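Ribonucleoside-diphosphate reductase (PDB 6QRZ) carries a manganese/iron cofactor and probably acts as an R2-like ligand-binding oxidase, related to the small subunit of ribonucleotide reductase. Local coordinates at residues 81-89 against 197-207. Residues are numbered along the deposited sequence; the frame is centred on the assembly and turned at random.
Sequences YLLNIVSLF and AESGYKTFKHI
Phe-89 and Phe-204 both turn CG anti to their own carbonyl carbon (chi1 -77° in each); from facing helices the side chains run past one another, and Phe-89 CE2 meets Phe-204 CE2 with the ring planes tilted. Ile-85 holds CG1 between its backbone N and carbonyl carbon, which sends CD1 across to Phe-204 CE1. Ile-85 CD1 also meets Ile-207 CD1 tip to tip at 3.7 Å.

Phe-89 is a knob in a hole made by Ala-197, Gly-200, Tyr-201 and Phe-204. Its ring edge points at the helix backbone, with Phe-89 CZ 3.6 Å from Gly-200 CA and 3.4 Å from Ala-197 O. Gly-200 has no side chain, and a CB there would probably collide with the ring. The Tyr-201 ring lies nearly parallel to that of Phe-89, at 7°, but is slid aside, so overlap is slight; the centroids are 5.2 Å apart. With an alanine at Phe-89, the hole over Gly-200 would probably stand partly empty, and Tyr-201 and Phe-204 would lose their ring packing on this side.

Farther along, Val-86 CG2 packs against Phe-204 CZ. Thr-203 CG2 and Ile-207 CD1 meet the edge of the Tyr-81 ring. Thr-203 OG1 donates a hydrogen bond to Ser-199 O (2.9 Å) from above the carbonyl plane; Thr-203 N shares that acceptor. No hydrogen bond joins the segments.

Tyr-201 and Phe-204 also touch helix 215-245, and the Tyr-201 side chain is about 4 Å from the manganese ion. Helices 76-98 and 192-211 form an antiparallel but widely spaced pair, axes 11.0 Å apart and at 149° over these segments. Large side chains fill the gap, an aromatic cluster beside the metal site in the ferritin-like helical fold of R2 proteins.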
ATOM      1  N   TYR A  81      20.637 -22.644  -9.911  1.00 62.41           N
ATOM      2  CA  TYR A  81      19.598 -22.076 -10.765  1.00 61.45           C
ATOM      3  C   TYR A  81      18.364 -21.696  -9.956  1.00 62.07           C
ATOM      4  O   TYR A  81      17.730 -20.671 -10.229  1.00 61.51           O
ATOM      5  CB  TYR A  81      19.231 -23.058 -11.874  1.00 61.52           C
ATOM      6  CG  TYR A  81      18.118 -22.573 -12.776  1.00 60.78           C
ATOM      7  CD1 TYR A  81      18.362 -21.628 -13.765  1.00 61.00           C
ATOM      8  CD2 TYR A  81      16.825 -23.062 -12.643  1.00 63.40           C
ATOM      9  CE1 TYR A  81      17.349 -21.180 -14.591  1.00 63.90           C
ATOM     10  CE2 TYR A  81      15.805 -22.620 -13.465  1.00 62.45           C
ATOM     11  CZ  TYR A  81      16.073 -21.680 -14.437  1.00 65.31           C
ATOM     12  OH  TYR A  81      15.063 -21.237 -15.260  1.00 67.22           O
ATOM     13  N   LEU A  82      18.003 -22.514  -8.964  1.00 65.68           N
ATOM     14  CA  LEU A  82      16.868 -22.179  -8.108  1.00 65.75           C
ATOM     15  C   LEU A  82      17.133 -20.896  -7.333  1.00 66.26           C
ATOM     16  O   LEU A  82      16.263 -20.022  -7.247  1.00 66.64           O
ATOM     17  CB  LEU A  82      16.569 -23.340  -7.158  1.00 47.34           C
ATOM     18  CG  LEU A  82      15.275 -23.287  -6.338  1.00 47.34           C
ATOM     19  CD1 LEU A  82      14.714 -24.686  -6.153  1.00 47.34           C
ATOM     20  CD2 LEU A  82      15.501 -22.629  -4.984  1.00 47.34           C
ATOM     21  N   LEU A  83      18.335 -20.761  -6.767  1.00 62.03           N
ATOM     22  CA  LEU A  83      18.698 -19.518  -6.096  1.00 60.97           C
ATOM     23  C   LEU A  83      18.752 -18.355  -7.077  1.00 60.36           C
ATOM     24  O   LEU A  83      18.506 -17.207  -6.693  1.00 58.46           O
ATOM     25  CB  LEU A  83      20.042 -19.680  -5.385  1.00 47.14           C
ATOM     26  CG  LEU A  83      20.569 -18.487  -4.587  1.00 47.14           C
ATOM     27  CD1 LEU A  83      19.597 -18.113  -3.481  1.00 47.14           C
ATOM     28  CD2 LEU A  83      21.945 -18.795  -4.018  1.00 47.14           C
ATOM     29  N   ASN A  84      19.063 -18.632  -8.345  1.00 59.17           N
ATOM     30  CA  ASN A  84      19.111 -17.574  -9.347  1.00 59.61           C
ATOM     31  C   ASN A  84      17.720 -17.019  -9.626  1.00 59.94           C
ATOM     32  O   ASN A  84      17.501 -15.804  -9.555  1.00 59.17           O
ATOM     33  CB  ASN A  84      19.754 -18.102 -10.632  1.00 46.89           C
ATOM     34  CG  ASN A  84      19.929 -17.025 -11.685  1.00 46.89           C
ATOM     35  OD1 ASN A  84      19.822 -15.833 -11.398  1.00 46.89           O
ATOM     36  ND2 ASN A  84      20.210 -17.442 -12.914  1.00 46.89           N
ATOM     37  N   ILE A  85      16.764 -17.897  -9.936  1.00 59.15           N
ATOM     38  CA  ILE A  85      15.423 -17.438 -10.282  1.00 58.92           C
ATOM     39  C   ILE A  85      14.702 -16.876  -9.062  1.00 59.38           C
ATOM     40  O   ILE A  85      13.831 -16.009  -9.194  1.00 59.26           O
ATOM     41  CB  ILE A  85      14.627 -18.577 -10.944  1.00 48.84           C
ATOM     42  CG1 ILE A  85      14.597 -19.810 -10.040  1.00 48.84           C
ATOM     43  CG2 ILE A  85      15.225 -18.921 -12.302  1.00 48.84           C
ATOM     44  CD1 ILE A  85      14.037 -21.046 -10.711  1.00 48.84           C
ATOM     45  N   VAL A  86      15.043 -17.349  -7.862  1.00 54.69           N
ATOM     46  CA  VAL A  86      14.488 -16.751  -6.652  1.00 54.21           C
ATOM     47  C   VAL A  86      15.093 -15.372  -6.420  1.00 53.76           C
ATOM     48  O   VAL A  86      14.400 -14.434  -6.004  1.00 54.46           O
ATOM     49  CB  VAL A  86      14.702 -17.683  -5.444  1.00 44.56           C
ATOM     50  CG1 VAL A  86      14.425 -16.950  -4.142  1.00 44.56           C
ATOM     51  CG2 VAL A  86      13.805 -18.906  -5.560  1.00 44.56           C
ATOM     52  N   SER A  87      16.390 -15.220  -6.699  1.00 50.27           N
ATOM     53  CA  SER A  87      17.023 -13.910  -6.594  1.00 48.98           C
ATOM     54  C   SER A  87      16.452 -12.927  -7.605  1.00 50.10           C
ATOM     55  O   SER A  87      16.501 -11.713  -7.382  1.00 48.09           O
ATOM     56  CB  SER A  87      18.535 -14.037  -6.784  1.00 48.65           C
ATOM     57  OG  SER A  87      19.091 -14.965  -5.870  1.00 50.44           O
ATOM     58  N   LEU A  88      15.915 -13.427  -8.721  1.00 48.92           N
ATOM     59  CA  LEU A  88      15.329 -12.538  -9.718  1.00 48.80           C
ATOM     60  C   LEU A  88      14.014 -11.950  -9.224  1.00 48.26           C
ATOM     61  O   LEU A  88      13.792 -10.737  -9.314  1.00 47.78           O
ATOM     62  CB  LEU A  88      15.126 -13.288 -11.035  1.00 40.10           C
ATOM     63  CG  LEU A  88      16.401 -13.750 -11.741  1.00 40.10           C
ATOM     64  CD1 LEU A  88      16.068 -14.455 -13.046  1.00 40.10           C
ATOM     65  CD2 LEU A  88      17.335 -12.575 -11.980  1.00 40.10           C
ATOM     66  N   PHE A  89      13.127 -12.794  -8.694  1.00 42.57           N
ATOM     67  CA  PHE A  89      11.857 -12.291  -8.180  1.00 44.03           C
ATOM     68  C   PHE A  89      12.075 -11.378  -6.979  1.00 43.39           C
ATOM     69  O   PHE A  89      11.577 -10.248  -6.950  1.00 43.38           O
ATOM     70  CB  PHE A  89      10.935 -13.456  -7.818  1.00 44.52           C
ATOM     71  CG  PHE A  89      10.295 -14.111  -9.008  1.00 44.32           C
ATOM     72  CD1 PHE A  89       9.193 -13.536  -9.621  1.00 43.41           C
ATOM     73  CD2 PHE A  89      10.789 -15.302  -9.511  1.00 43.20           C
ATOM     74  CE1 PHE A  89       8.600 -14.135 -10.715  1.00 43.85           C
ATOM     75  CE2 PHE A  89      10.200 -15.908 -10.607  1.00 43.48           C
ATOM     76  CZ  PHE A  89       9.104 -15.322 -11.208  1.00 44.59           C
ATOM     77  N   ALA A 197       7.333 -12.304 -15.002  1.00 44.29           N
ATOM     78  CA  ALA A 197       6.954 -12.945 -13.748  1.00 44.90           C
ATOM     79  C   ALA A 197       6.199 -14.246 -13.985  1.00 43.43           C
ATOM     80  O   ALA A 197       6.336 -15.193 -13.202  1.00 42.67           O
ATOM     81  CB  ALA A 197       6.111 -11.994 -12.898  1.00 46.20           C
ATOM     82  N   GLU A 198       5.403 -14.315 -15.053  1.00 49.10           N
ATOM     83  CA  GLU A 198       4.655 -15.535 -15.335  1.00 48.60           C
ATOM     84  C   GLU A 198       5.558 -16.639 -15.872  1.00 49.68           C
ATOM     85  O   GLU A 198       5.302 -17.822 -15.622  1.00 49.55           O
ATOM     86  CB  GLU A 198       3.523 -15.239 -16.320  1.00 46.40           C
ATOM     87  CG  GLU A 198       2.604 -16.420 -16.595  1.00 46.40           C
ATOM     88  CD  GLU A 198       1.818 -16.849 -15.370  1.00 46.40           C
ATOM     89  OE1 GLU A 198       1.547 -15.993 -14.502  1.00 46.40           O
ATOM     90  OE2 GLU A 198       1.474 -18.047 -15.276  1.00 46.40           O
ATOM     91  N   SER A 199       6.614 -16.277 -16.606  1.00 44.12           N
ATOM     92  CA  SER A 199       7.550 -17.286 -17.094  1.00 43.78           C
ATOM     93  C   SER A 199       8.258 -17.980 -15.937  1.00 44.59           C
ATOM     94  O   SER A 199       8.447 -19.202 -15.958  1.00 43.58           O
ATOM     95  CB  SER A 199       8.566 -16.650 -18.042  1.00 45.68           C
ATOM     96  OG  SER A 199       7.931 -16.122 -19.193  1.00 44.12           O
ATOM     97  N   GLY A 200       8.654 -17.216 -14.917  1.00 41.61           N
ATOM     98  CA  GLY A 200       9.246 -17.821 -13.738  1.00 42.51           C
ATOM     99  C   GLY A 200       8.276 -18.696 -12.972  1.00 41.82           C
ATOM    100  O   GLY A 200       8.687 -19.649 -12.304  1.00 42.15           O
ATOM    101  N   TYR A 201       6.979 -18.389 -13.054  1.00 42.44           N
ATOM    102  CA  TYR A 201       5.979 -19.244 -12.424  1.00 42.59           C
ATOM    103  C   TYR A 201       5.836 -20.561 -13.176  1.00 42.74           C
ATOM    104  O   TYR A 201       5.729 -21.627 -12.559  1.00 42.45           O
ATOM    105  CB  TYR A 201       4.636 -18.520 -12.344  1.00 42.97           C
ATOM    106  CG  TYR A 201       4.675 -17.239 -11.540  1.00 45.27           C
ATOM    107  CD1 TYR A 201       5.649 -17.035 -10.572  1.00 43.75           C
ATOM    108  CD2 TYR A 201       3.740 -16.235 -11.751  1.00 49.38           C
ATOM    109  CE1 TYR A 201       5.693 -15.867  -9.838  1.00 43.65           C
ATOM    110  CE2 TYR A 201       3.776 -15.064 -11.020  1.00 48.59           C
ATOM    111  CZ  TYR A 201       4.755 -14.886 -10.065  1.00 47.38           C
ATOM    112  OH  TYR A 201       4.798 -13.722  -9.333  1.00 48.39           O
ATOM    113  N   LYS A 202       5.830 -20.505 -14.511  1.00 47.60           N
ATOM    114  CA  LYS A 202       5.859 -21.734 -15.294  1.00 48.00           C
ATOM    115  C   LYS A 202       7.170 -22.481 -15.092  1.00 49.07           C
ATOM    116  O   LYS A 202       7.184 -23.717 -15.088  1.00 47.81           O
ATOM    117  CB  LYS A 202       5.642 -21.423 -16.775  1.00 43.48           C
ATOM    118  CG  LYS A 202       4.356 -20.665 -17.067  1.00 43.48           C
ATOM    119  CD  LYS A 202       3.124 -21.485 -16.711  1.00 43.48           C
ATOM    120  CE  LYS A 202       2.974 -22.694 -17.622  1.00 43.48           C
ATOM    121  NZ  LYS A 202       1.708 -23.433 -17.360  1.00 43.48           N
ATOM    122  N   THR A 203       8.276 -21.752 -14.925  1.00 45.64           N
ATOM    123  CA  THR A 203       9.528 -22.392 -14.536  1.00 45.74           C
ATOM    124  C   THR A 203       9.405 -23.021 -13.155  1.00 44.36           C
ATOM    125  O   THR A 203       9.888 -24.136 -12.926  1.00 44.55           O
ATOM    126  CB  THR A 203      10.673 -21.379 -14.567  1.00 41.98           C
ATOM    127  OG1 THR A 203      10.797 -20.833 -15.885  1.00 41.98           O
ATOM    128  CG2 THR A 203      11.984 -22.042 -14.174  1.00 41.98           C
ATOM    129  N   PHE A 204       8.751 -22.323 -12.222  1.00 47.28           N
ATOM    130  CA  PHE A 204       8.458 -22.919 -10.923  1.00 48.18           C
ATOM    131  C   PHE A 204       7.477 -24.080 -11.046  1.00 48.62           C
ATOM    132  O   PHE A 204       7.467 -24.974 -10.193  1.00 48.35           O
ATOM    133  CB  PHE A 204       7.902 -21.863  -9.969  1.00 39.80           C
ATOM    134  CG  PHE A 204       8.946 -20.949  -9.391  1.00 39.80           C
ATOM    135  CD1 PHE A 204      10.251 -21.380  -9.223  1.00 39.80           C
ATOM    136  CD2 PHE A 204       8.619 -19.657  -9.015  1.00 39.80           C
ATOM    137  CE1 PHE A 204      11.211 -20.537  -8.689  1.00 39.80           C
ATOM    138  CE2 PHE A 204       9.572 -18.810  -8.483  1.00 39.80           C
ATOM    139  CZ  PHE A 204      10.871 -19.250  -8.320  1.00 39.80           C
ATOM    140  N   LYS A 205       6.648 -24.081 -12.092  1.00 55.73           N
ATOM    141  CA  LYS A 205       5.670 -25.152 -12.266  1.00 57.03           C
ATOM    142  C   LYS A 205       6.349 -26.478 -12.591  1.00 57.25           C
ATOM    143  O   LYS A 205       5.932 -27.533 -12.096  1.00 57.66           O
ATOM    144  CB  LYS A 205       4.675 -24.770 -13.363  1.00 47.48           C
ATOM    145  CG  LYS A 205       3.653 -25.845 -13.692  1.00 47.48           C
ATOM    146  CD  LYS A 205       2.734 -25.398 -14.817  1.00 47.48           C
ATOM    147  CE  LYS A 205       1.702 -26.464 -15.149  1.00 47.48           C
ATOM    148  NZ  LYS A 205       0.795 -26.747 -14.002  1.00 47.48           N
ATOM    149  N   HIS A 206       7.396 -26.449 -13.417  1.00 61.73           N
ATOM    150  CA  HIS A 206       8.104 -27.663 -13.800  1.00 61.84           C
ATOM    151  C   HIS A 206       9.153 -28.088 -12.781  1.00 61.45           C
ATOM    152  O   HIS A 206       9.624 -29.229 -12.842  1.00 62.20           O
ATOM    153  CB  HIS A 206       8.761 -27.478 -15.173  1.00 51.71           C
ATOM    154  CG  HIS A 206       7.788 -27.170 -16.268  1.00 51.71           C
ATOM    155  ND1 HIS A 206       6.889 -28.098 -16.748  1.00 51.71           N
ATOM    156  CD2 HIS A 206       7.576 -26.037 -16.980  1.00 51.71           C
ATOM    157  CE1 HIS A 206       6.162 -27.549 -17.706  1.00 51.71           C
ATOM    158  NE2 HIS A 206       6.558 -26.299 -17.865  1.00 51.71           N
ATOM    159  N   ILE A 207       9.530 -27.211 -11.855  1.00 53.04           N
ATOM    160  CA  ILE A 207      10.507 -27.563 -10.831  1.00 52.83           C
ATOM    161  C   ILE A 207       9.840 -28.229  -9.635  1.00 52.51           C
ATOM    162  O   ILE A 207      10.360 -29.208  -9.093  1.00 52.86           O
ATOM    163  CB  ILE A 207      11.302 -26.311 -10.408  1.00 52.95           C
ATOM    164  CG1 ILE A 207      12.219 -25.849 -11.543  1.00 53.67           C
ATOM    165  CG2 ILE A 207      12.106 -26.576  -9.138  1.00 53.42           C
ATOM    166  CD1 ILE A 207      13.022 -24.607 -11.213  1.00 54.33           C
TER